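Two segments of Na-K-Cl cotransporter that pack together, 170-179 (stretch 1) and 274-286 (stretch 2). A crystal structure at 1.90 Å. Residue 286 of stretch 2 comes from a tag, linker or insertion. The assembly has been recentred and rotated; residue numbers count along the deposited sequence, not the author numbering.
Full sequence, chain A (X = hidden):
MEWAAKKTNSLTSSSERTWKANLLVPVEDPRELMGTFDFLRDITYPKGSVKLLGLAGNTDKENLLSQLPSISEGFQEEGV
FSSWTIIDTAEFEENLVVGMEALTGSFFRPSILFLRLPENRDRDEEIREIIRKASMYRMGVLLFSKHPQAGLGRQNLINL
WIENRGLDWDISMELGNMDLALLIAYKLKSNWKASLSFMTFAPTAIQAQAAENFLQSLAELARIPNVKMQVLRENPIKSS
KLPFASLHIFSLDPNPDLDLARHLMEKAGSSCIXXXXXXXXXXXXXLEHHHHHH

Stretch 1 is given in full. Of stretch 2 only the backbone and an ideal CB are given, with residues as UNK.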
# COMPACT_ATOMS: atom_id res chain seq x y z
N ASP A 170 26.23 5.47 27.31
CA ASP A 170 25.66 6.57 28.08
C ASP A 170 25.00 7.57 27.14
O ASP A 170 25.39 7.68 25.97
CB ASP A 170 26.71 7.23 28.98
CG ASP A 170 28.13 6.99 28.51
OD1 ASP A 170 28.40 7.17 27.30
OD2 ASP A 170 28.97 6.61 29.35
N ILE A 171 24.00 8.29 27.63
CA ILE A 171 23.22 9.18 26.78
C ILE A 171 23.75 10.61 26.76
O ILE A 171 23.63 11.35 27.74
CB ILE A 171 21.73 9.21 27.21
CG1 ILE A 171 21.09 7.83 27.05
CG2 ILE A 171 20.97 10.24 26.39
CD1 ILE A 171 21.43 6.86 28.16
N SER A 172 24.34 10.99 25.63
CA SER A 172 24.67 12.38 25.37
C SER A 172 23.64 12.89 24.37
O SER A 172 23.15 12.12 23.55
CB SER A 172 26.07 12.51 24.77
OG SER A 172 27.05 12.05 25.67
N MET A 173 23.30 14.17 24.44
CA MET A 173 22.42 14.75 23.44
C MET A 173 22.95 14.36 22.07
O MET A 173 22.18 14.13 21.14
CB MET A 173 22.36 16.27 23.57
CG MET A 173 21.76 16.73 24.87
SD MET A 173 20.04 16.25 25.10
CE MET A 173 19.18 17.64 24.35
N GLU A 174 24.28 14.29 21.97
CA GLU A 174 24.95 13.78 20.79
C GLU A 174 24.68 12.28 20.63
O GLU A 174 25.48 11.45 21.05
CB GLU A 174 26.45 14.03 20.87
CG GLU A 174 26.85 15.47 20.63
CD GLU A 174 26.72 15.88 19.17
OE1 GLU A 174 26.33 15.02 18.35
OE2 GLU A 174 27.00 17.05 18.85
N LEU A 175 23.54 11.96 20.01
CA LEU A 175 23.19 10.57 19.76
C LEU A 175 24.00 10.03 18.60
O LEU A 175 24.04 8.82 18.38
CB LEU A 175 21.70 10.45 19.46
CG LEU A 175 20.76 10.72 20.64
CD1 LEU A 175 19.32 10.65 20.19
CD2 LEU A 175 21.02 9.72 21.75
N GLY A 176 24.64 10.92 17.85
CA GLY A 176 25.35 10.53 16.65
C GLY A 176 24.35 10.28 15.54
O GLY A 176 23.27 10.87 15.53
N ASN A 177 24.68 9.39 14.61
CA ASN A 177 23.84 9.19 13.43
C ASN A 177 22.57 8.38 13.70
O ASN A 177 22.42 7.27 13.17
CB ASN A 177 24.65 8.57 12.30
CG ASN A 177 23.88 8.52 10.99
OD1 ASN A 177 23.01 9.35 10.73
ND2 ASN A 177 24.19 7.53 10.16
N MET A 178 21.66 8.91 14.51
CA MET A 178 20.40 8.22 14.77
C MET A 178 19.26 9.17 15.13
O MET A 178 18.16 8.73 15.47
CB MET A 178 20.57 7.17 15.90
CG MET A 178 20.73 7.77 17.29
SD MET A 178 20.50 6.55 18.62
CE MET A 178 21.80 5.39 18.22
N ASP A 179 19.50 10.48 15.05
CA ASP A 179 18.46 11.44 15.41
C ASP A 179 17.25 11.37 14.47
O ASP A 179 16.10 11.35 14.94
CB ASP A 179 19.02 12.86 15.43
CG ASP A 179 20.01 13.07 16.54
OD1 ASP A 179 19.63 13.62 17.58
OD2 ASP A 179 21.18 12.68 16.36
N UNK A 274 15.90 3.75 5.82
CA UNK A 274 17.25 4.02 6.31
C UNK A 274 17.46 5.51 6.41
O UNK A 274 17.27 6.25 5.43
CB UNK A 274 18.31 3.39 5.40
N UNK A 275 17.84 5.97 7.60
CA UNK A 275 17.89 7.39 7.89
C UNK A 275 19.30 7.89 8.20
O UNK A 275 19.94 7.43 9.16
CB UNK A 275 16.96 7.70 9.07
N UNK A 276 19.78 8.84 7.40
CA UNK A 276 21.08 9.48 7.62
C UNK A 276 20.84 10.89 8.13
O UNK A 276 20.10 11.66 7.51
CB UNK A 276 21.92 9.50 6.34
N UNK A 277 21.45 11.22 9.26
CA UNK A 277 21.31 12.54 9.87
C UNK A 277 22.01 13.63 9.05
O UNK A 277 22.98 13.36 8.35
CB UNK A 277 21.87 12.52 11.29
N UNK A 278 21.54 14.86 9.19
CA UNK A 278 22.25 15.99 8.61
C UNK A 278 23.41 16.31 9.55
O UNK A 278 24.43 16.85 9.13
CB UNK A 278 21.33 17.20 8.41
N UNK A 279 23.22 15.95 10.81
CA UNK A 279 24.20 16.28 11.84
C UNK A 279 23.73 17.46 12.67
O UNK A 279 24.31 17.78 13.71
CB UNK A 279 25.56 16.59 11.21
N UNK A 280 22.68 18.11 12.20
CA UNK A 280 22.14 19.29 12.87
C UNK A 280 20.92 18.97 13.73
O UNK A 280 20.50 19.79 14.54
CB UNK A 280 21.77 20.35 11.83
N UNK A 281 20.34 17.78 13.55
CA UNK A 281 19.19 17.40 14.36
C UNK A 281 19.61 17.05 15.79
O UNK A 281 20.66 16.44 16.02
CB UNK A 281 18.46 16.22 13.72
N UNK A 282 18.79 17.47 16.75
CA UNK A 282 18.92 17.05 18.13
C UNK A 282 17.58 16.45 18.53
O UNK A 282 16.69 17.15 19.00
CB UNK A 282 19.32 18.21 19.04
N UNK A 283 17.44 15.14 18.31
CA UNK A 283 16.16 14.48 18.49
C UNK A 283 15.59 14.66 19.89
O UNK A 283 14.41 14.99 20.04
CB UNK A 283 16.30 12.99 18.18
N UNK A 284 16.42 14.45 20.91
CA UNK A 284 15.94 14.51 22.29
C UNK A 284 15.38 15.88 22.62
O UNK A 284 14.30 15.99 23.21
CB UNK A 284 17.07 14.16 23.26
N UNK A 285 16.09 16.92 22.21
CA UNK A 285 15.66 18.28 22.46
C UNK A 285 14.30 18.56 21.81
O UNK A 285 13.51 19.34 22.32
CB UNK A 285 16.71 19.27 21.94
N UNK A 286 14.03 17.91 20.67
CA UNK A 286 12.69 17.98 20.09
C UNK A 286 11.73 17.09 20.90
O UNK A 286 10.78 17.58 21.51
CB UNK A 286 12.72 17.55 18.62

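Position 274 opens in strand geometry, with nothing of stretch 1 near its CB, so this segment leaves the choice open; the residue is Phe274. Position 275 is also extended and points sideways, again without a neighbour to choose for it, and holds Ala275.

At position 276 the CB points away from stretch 1, yet lies 4.5 Å from Asn177 OD1. Many side chains would fit. Leu276 bends its end back, bringing CD1 to 3.7 Å from Asn177 ND2.

Position 277 points at stretch 1, where the backbone N of Asp179, at the start of a helix, offers a donor; an acceptor held one atom beyond the reach of a serine hydroxyl, such as Asp or Asn, would suit. It is Asp277. Asp179 N donates to Asp277 OD2 at 2.9 Å, while the backbone N of Asp277 donates to Asn177 OD1 at 2.8 Å, almost linearly. The arrangement has a cost: Asp277 OD2 lies 3.1 Å from Asp179 OD2, a close approach of like charges, and 2.8 Å from Gly176 O, another acceptor.

Positions 278 to 280 turn away or lie beyond reach. At 278 a small polar residue is plausible in a turn, and Ser278 accepts from the backbone of position 280 through OG. Position 279 has phi 102°, and a CB would jam against the preceding carbonyl O, which calls for glycine: Gly279. Position 280 is unconstrained by stretch 1; it is Glu280, which supplies the N that donates to Ser278 OG at 3.0 Å.

Position 281 points toward stretch 1, its CB 3.8 Å from Asp179 CB, so several side chains could pack there. Glu281 instead serves its own loop: Ser278 N donates to Glu281 OE1 at 2.7 Å and Gly279 N to Glu281 OE2 at 3.0 Å, tying the turn together.

Position 282 precedes a helix, where Ser, Thr, Asp or Asn commonly cap. Asn282 does so, its OD1 accepting from the N of position 285 at 3.1 Å, while its ND2 lies 3.5 Å from Met173 CE.

At position 283 the CB is 3.4 Å from Asp179 OD1 and 4.3 Å from Leu175 CD1, favouring a small residue. Ala283 fits, and its N donates to Asp179 OD1 at 2.8 Å.

Position 284 faces an apolar surface of Ile171, Met173 and Leu175, suiting Leu, Ile or Met. Leu284 places CD1 3.6 Å from Leu175 CD1 and CD2 3.9 Å from Ile171 CG2.

Position 285 points sideways, its CB near Met173 CE, so a small or apolar side chain would suit, though others could turn past it; Ala285 sets its CB 3.8 Å from Met173 CE. Position 286 has no contact; Leu286 comes from an expression tag.

Stretch 2, residues 274-286: FALDSGEENALAL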
# COMPACT_ATOMS: atom_id res chain seq x y z
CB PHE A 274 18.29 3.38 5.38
CG PHE A 274 18.09 1.91 5.18
CD1 PHE A 274 17.16 1.45 4.26
CD2 PHE A 274 18.80 0.98 5.95
CE1 PHE A 274 16.95 0.09 4.09
CE2 PHE A 274 18.60 -0.38 5.78
CZ PHE A 274 17.68 -0.83 4.86
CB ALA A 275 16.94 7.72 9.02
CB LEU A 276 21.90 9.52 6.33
CG LEU A 276 23.18 10.35 6.29
CD1 LEU A 276 24.24 9.82 7.25
CD2 LEU A 276 23.71 10.38 4.87
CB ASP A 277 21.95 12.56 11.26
CG ASP A 277 21.15 11.81 12.29
OD1 ASP A 277 20.06 11.28 11.95
OD2 ASP A 277 21.60 11.77 13.44
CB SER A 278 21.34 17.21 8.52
OG SER A 278 20.93 17.63 9.81
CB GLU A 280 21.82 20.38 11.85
CG GLU A 280 23.04 20.82 11.05
CD GLU A 280 22.73 21.93 10.05
OE1 GLU A 280 21.54 22.14 9.74
OE2 GLU A 280 23.69 22.58 9.58
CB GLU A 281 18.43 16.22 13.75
CG GLU A 281 18.32 16.23 12.24
CD GLU A 281 19.44 15.46 11.56
OE1 GLU A 281 19.18 14.87 10.48
OE2 GLU A 281 20.56 15.42 12.09
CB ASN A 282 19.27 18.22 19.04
CG ASN A 282 19.49 17.80 20.49
OD1 ASN A 282 18.93 16.80 20.96
ND2 ASN A 282 20.30 18.57 21.21
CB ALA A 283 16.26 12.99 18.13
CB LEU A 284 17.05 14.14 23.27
CG LEU A 284 17.15 12.68 23.72
CD1 LEU A 284 16.90 11.74 22.57
CD2 LEU A 284 18.51 12.43 24.34
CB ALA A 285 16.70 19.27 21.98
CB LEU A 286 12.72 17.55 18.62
CG LEU A 286 13.82 18.16 17.76
CD1 LEU A 286 13.92 17.43 16.43
CD2 LEU A 286 13.62 19.66 17.54
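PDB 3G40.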